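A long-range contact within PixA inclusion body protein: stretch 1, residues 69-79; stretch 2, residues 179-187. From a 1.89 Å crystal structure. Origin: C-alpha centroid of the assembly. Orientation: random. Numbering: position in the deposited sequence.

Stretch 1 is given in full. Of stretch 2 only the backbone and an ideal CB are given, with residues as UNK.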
# COMPACT_ATOMS: atom_id res chain seq x y z
N ASN C 69 -7.85 1.50 4.14
CA ASN C 69 -7.93 0.55 5.23
C ASN C 69 -9.06 0.86 6.22
O ASN C 69 -9.26 2.05 6.58
CB ASN C 69 -6.59 0.68 5.94
CG ASN C 69 -6.38 -0.35 6.97
OD1 ASN C 69 -7.28 -0.67 7.77
ND2 ASN C 69 -5.21 -0.96 6.92
N GLY C 70 -9.78 -0.14 6.75
CA GLY C 70 -10.89 0.14 7.62
C GLY C 70 -10.47 0.71 8.99
O GLY C 70 -11.26 1.29 9.75
N ASN C 71 -9.18 0.52 9.30
CA ASN C 71 -8.55 1.07 10.46
C ASN C 71 -8.09 2.54 10.37
O ASN C 71 -7.80 3.20 11.41
CB ASN C 71 -7.33 0.16 10.77
CG ASN C 71 -6.72 0.46 12.07
OD1 ASN C 71 -7.22 0.02 13.12
ND2 ASN C 71 -5.61 1.22 12.03
N LEU C 72 -8.07 3.06 9.17
CA LEU C 72 -7.65 4.40 8.80
C LEU C 72 -6.22 4.79 9.16
O LEU C 72 -5.45 5.20 8.28
CB LEU C 72 -8.67 5.49 9.18
CG LEU C 72 -8.45 6.83 8.43
CD1 LEU C 72 -8.37 6.74 6.93
CD2 LEU C 72 -9.47 7.88 8.83
N GLY C 73 -5.83 4.68 10.43
CA GLY C 73 -4.46 5.11 10.82
C GLY C 73 -4.30 6.60 10.60
O GLY C 73 -3.29 7.09 10.04
N LEU C 74 -5.31 7.38 10.98
CA LEU C 74 -5.33 8.81 10.67
C LEU C 74 -4.32 9.53 11.55
O LEU C 74 -4.19 9.25 12.74
CB LEU C 74 -6.70 9.38 10.98
CG LEU C 74 -6.97 10.81 10.65
CD1 LEU C 74 -6.91 11.16 9.16
CD2 LEU C 74 -8.34 11.23 11.24
N LYS C 75 -3.58 10.43 10.95
CA LYS C 75 -2.66 11.27 11.73
C LYS C 75 -2.94 12.67 11.38
O LYS C 75 -2.89 13.02 10.22
CB LYS C 75 -1.22 10.96 11.43
CG LYS C 75 -0.81 9.63 11.96
CD LYS C 75 0.35 9.12 11.20
CE LYS C 75 1.20 8.17 12.00
NZ LYS C 75 2.24 8.97 12.72
N LEU C 76 -3.22 13.51 12.35
CA LEU C 76 -3.54 14.88 12.02
C LEU C 76 -3.00 15.89 13.10
O LEU C 76 -2.26 15.50 13.97
CB LEU C 76 -5.03 15.01 11.76
CG LEU C 76 -6.04 15.13 12.93
CD1 LEU C 76 -7.48 14.78 12.50
CD2 LEU C 76 -5.72 14.38 14.15
N ASN C 77 -3.34 17.14 12.96
CA ASN C 77 -2.88 18.19 13.88
C ASN C 77 -3.89 18.48 14.99
O ASN C 77 -5.09 18.57 14.70
CB ASN C 77 -2.54 19.49 13.12
CG ASN C 77 -1.77 19.25 11.84
OD1 ASN C 77 -0.53 19.23 11.87
ND2 ASN C 77 -2.52 19.06 10.68
N VAL C 78 -3.43 18.59 16.25
CA VAL C 78 -4.31 19.18 17.24
C VAL C 78 -4.93 20.47 16.68
O VAL C 78 -4.24 21.34 16.15
CB VAL C 78 -3.53 19.48 18.54
CG1 VAL C 78 -4.37 20.29 19.51
CG2 VAL C 78 -3.03 18.23 19.12
N GLY C 79 -6.21 20.66 16.84
CA GLY C 79 -6.90 21.75 16.20
C GLY C 79 -7.79 21.37 15.02
O GLY C 79 -8.77 22.03 14.77
N UNK C 179 -20.27 -2.56 15.35
CA UNK C 179 -19.26 -1.57 15.48
C UNK C 179 -17.89 -2.04 15.05
O UNK C 179 -17.59 -3.25 15.09
CB UNK C 179 -19.21 -1.08 16.93
N UNK C 180 -17.07 -1.09 14.63
CA UNK C 180 -15.68 -1.38 14.30
C UNK C 180 -14.79 -0.37 15.02
O UNK C 180 -15.27 0.70 15.50
CB UNK C 180 -15.45 -1.34 12.79
N UNK C 181 -13.51 -0.69 15.12
CA UNK C 181 -12.59 0.17 15.78
C UNK C 181 -11.60 0.65 14.78
O UNK C 181 -11.12 -0.15 13.95
CB UNK C 181 -11.90 -0.53 16.96
N UNK C 182 -11.27 1.93 14.85
CA UNK C 182 -10.29 2.53 13.99
C UNK C 182 -9.33 3.33 14.84
O UNK C 182 -9.58 3.53 16.02
CB UNK C 182 -10.95 3.40 12.92
N UNK C 183 -8.26 3.81 14.25
CA UNK C 183 -7.15 4.39 15.01
C UNK C 183 -6.75 5.75 14.42
O UNK C 183 -6.76 5.98 13.20
CB UNK C 183 -5.95 3.44 15.02
N UNK C 184 -6.44 6.68 15.32
CA UNK C 184 -6.09 8.01 14.93
C UNK C 184 -5.06 8.57 15.98
O UNK C 184 -4.93 8.01 17.08
CB UNK C 184 -7.34 8.88 14.83
N UNK C 185 -4.31 9.60 15.59
CA UNK C 185 -3.32 10.27 16.40
C UNK C 185 -3.26 11.73 15.98
O UNK C 185 -3.50 12.10 14.84
CB UNK C 185 -1.95 9.60 16.27
N UNK C 186 -2.92 12.58 16.92
CA UNK C 186 -2.77 13.97 16.66
C UNK C 186 -1.46 14.43 17.24
O UNK C 186 -1.04 13.89 18.27
CB UNK C 186 -3.95 14.77 17.23
N UNK C 187 -0.84 15.39 16.55
CA UNK C 187 0.37 16.05 17.00
C UNK C 187 0.13 17.55 17.14
O UNK C 187 0.73 18.10 18.08
OXT UNK C 187 -0.59 18.22 16.31
CB UNK C 187 1.52 15.78 16.03

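The two segments run parallel, their strand axes 17° apart and 4.6 Å at closest approach; the backbone ladder fixes positions 184 to 186, and hydrogen bonds extend it to 183 and 187.

Position 179 has extended backbone angles (-142/153) and nothing of stretch 1 within 5.5 Å of its CB. Stretch 1 cannot discriminate here; any residue comfortable in a strand would do. The deposited residue is F179, whose side chain stays out of reach.

Position 180 directs CA-to-CB toward stretch 1, yet its CB also has no neighbour within 5.5 Å. Open space leading to the backbone of the turn N69 to L72 leaves room for a long or broad side chain, perhaps one carrying a donor, since G70 O lies in that direction. It is W180, with chi1 in p; its NE1 comes to 3.4 Å from G70 O, and the carbonyl meets the ring obliquely.

At 181 the CB points sideways and again finds nothing near, so many strand formers would fit. The side chain of V181 makes no contact within 4.5 Å.

The CB of 182, also sideways, is 3.5 Å from N71 O and 3.8 Å from G70 O. To the side of these carbonyls, further along stretch 1, are the side chains of L72 and L74, which favour an apolar group long enough to reach them: a large aliphatic or an aromatic. W182 does this: its CE3 is 4.4 Å from L72 CB, and its CZ3 is 4.5 Å from L74 CD2, which lies at the ring edge.

Position 183 is held by two backbone bonds, its N donating to N71 O (2.9 Å) and its O accepting from L74 N (3.0 Å). The CB lies 3.7 Å from N71 ND2, an amide donor beside the carboxamide oxygen, so a polar side chain with an acceptor is attractive; Asn, Gln, Asp, Glu, Ser or Thr could be considered. Q183 is found, and N71 ND2 donates to its OE1 at a very short 2.4 Å.

At 184 the CB shares a sheet face with L74 and sits 3.8 Å from L74 O. Small or modest apolar residues suit. A184 places its CB 4.0 Å from L74 CB, while its CA makes a CA-H...O contact with L74 O at 3.2 Å.

Position 185 turns to the face of K75. Its CB, 4.2 Å from L74 O and 4.5 Å from K75 CG, admits a small residue; as this CB is 5.5 Å from K75 NZ, an acid could reach that charge. A185 is deposited; its N donates to L74 O (2.9 Å) and its O accepts from L76 N (2.9 Å).

Position 186 returns to the face of L74 and L76. Its CB is already 3.6 Å from L76 CD2 and 4.0 Å from V78 N, favouring a small apolar residue. A186 also meets V78 CG2 with its CB at 4.0 Å.

At 187 the visible OXT identifies the C-terminus. CB points sideways, 4.3 Å from L76 O, constraining size little. A187 donates its N to L76 O (2.9 Å), and its OXT accepts from V78 N (2.9 Å).

Stretch 2, residues 179-187: FWVWQAAAA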
# COMPACT_ATOMS: atom_id res chain seq x y z
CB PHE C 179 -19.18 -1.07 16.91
CG PHE C 179 -18.42 -1.98 17.85
CD1 PHE C 179 -19.06 -3.03 18.44
CD2 PHE C 179 -17.09 -1.70 18.21
CE1 PHE C 179 -18.36 -3.88 19.34
CE2 PHE C 179 -16.41 -2.56 19.07
CZ PHE C 179 -17.07 -3.64 19.66
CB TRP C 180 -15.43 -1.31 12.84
CG TRP C 180 -15.22 0.08 12.24
CD1 TRP C 180 -14.01 0.69 12.04
CD2 TRP C 180 -16.20 1.00 11.76
NE1 TRP C 180 -14.17 1.87 11.47
CE2 TRP C 180 -15.50 2.16 11.32
CE3 TRP C 180 -17.58 0.98 11.65
CZ2 TRP C 180 -16.15 3.28 10.77
CZ3 TRP C 180 -18.23 2.08 11.12
CH2 TRP C 180 -17.52 3.23 10.69
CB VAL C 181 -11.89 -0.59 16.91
CG1 VAL C 181 -10.84 0.21 17.60
CG2 VAL C 181 -12.91 -1.12 17.89
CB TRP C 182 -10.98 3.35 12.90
CG TRP C 182 -11.96 4.37 13.29
CD1 TRP C 182 -13.24 4.19 13.67
CD2 TRP C 182 -11.76 5.81 13.24
NE1 TRP C 182 -13.86 5.40 13.93
CE2 TRP C 182 -13.00 6.42 13.65
CE3 TRP C 182 -10.68 6.63 12.90
CZ2 TRP C 182 -13.15 7.76 13.76
CZ3 TRP C 182 -10.82 7.98 13.00
CH2 TRP C 182 -12.07 8.56 13.43
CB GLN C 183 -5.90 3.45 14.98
CG GLN C 183 -6.22 2.02 15.31
CD GLN C 183 -5.05 1.04 15.08
OE1 GLN C 183 -4.34 1.14 14.10
NE2 GLN C 183 -4.89 0.10 16.01
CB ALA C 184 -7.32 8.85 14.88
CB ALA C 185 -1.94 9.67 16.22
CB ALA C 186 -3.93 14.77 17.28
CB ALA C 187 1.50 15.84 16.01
O HOH W 1 -1.31 21.30 16.06
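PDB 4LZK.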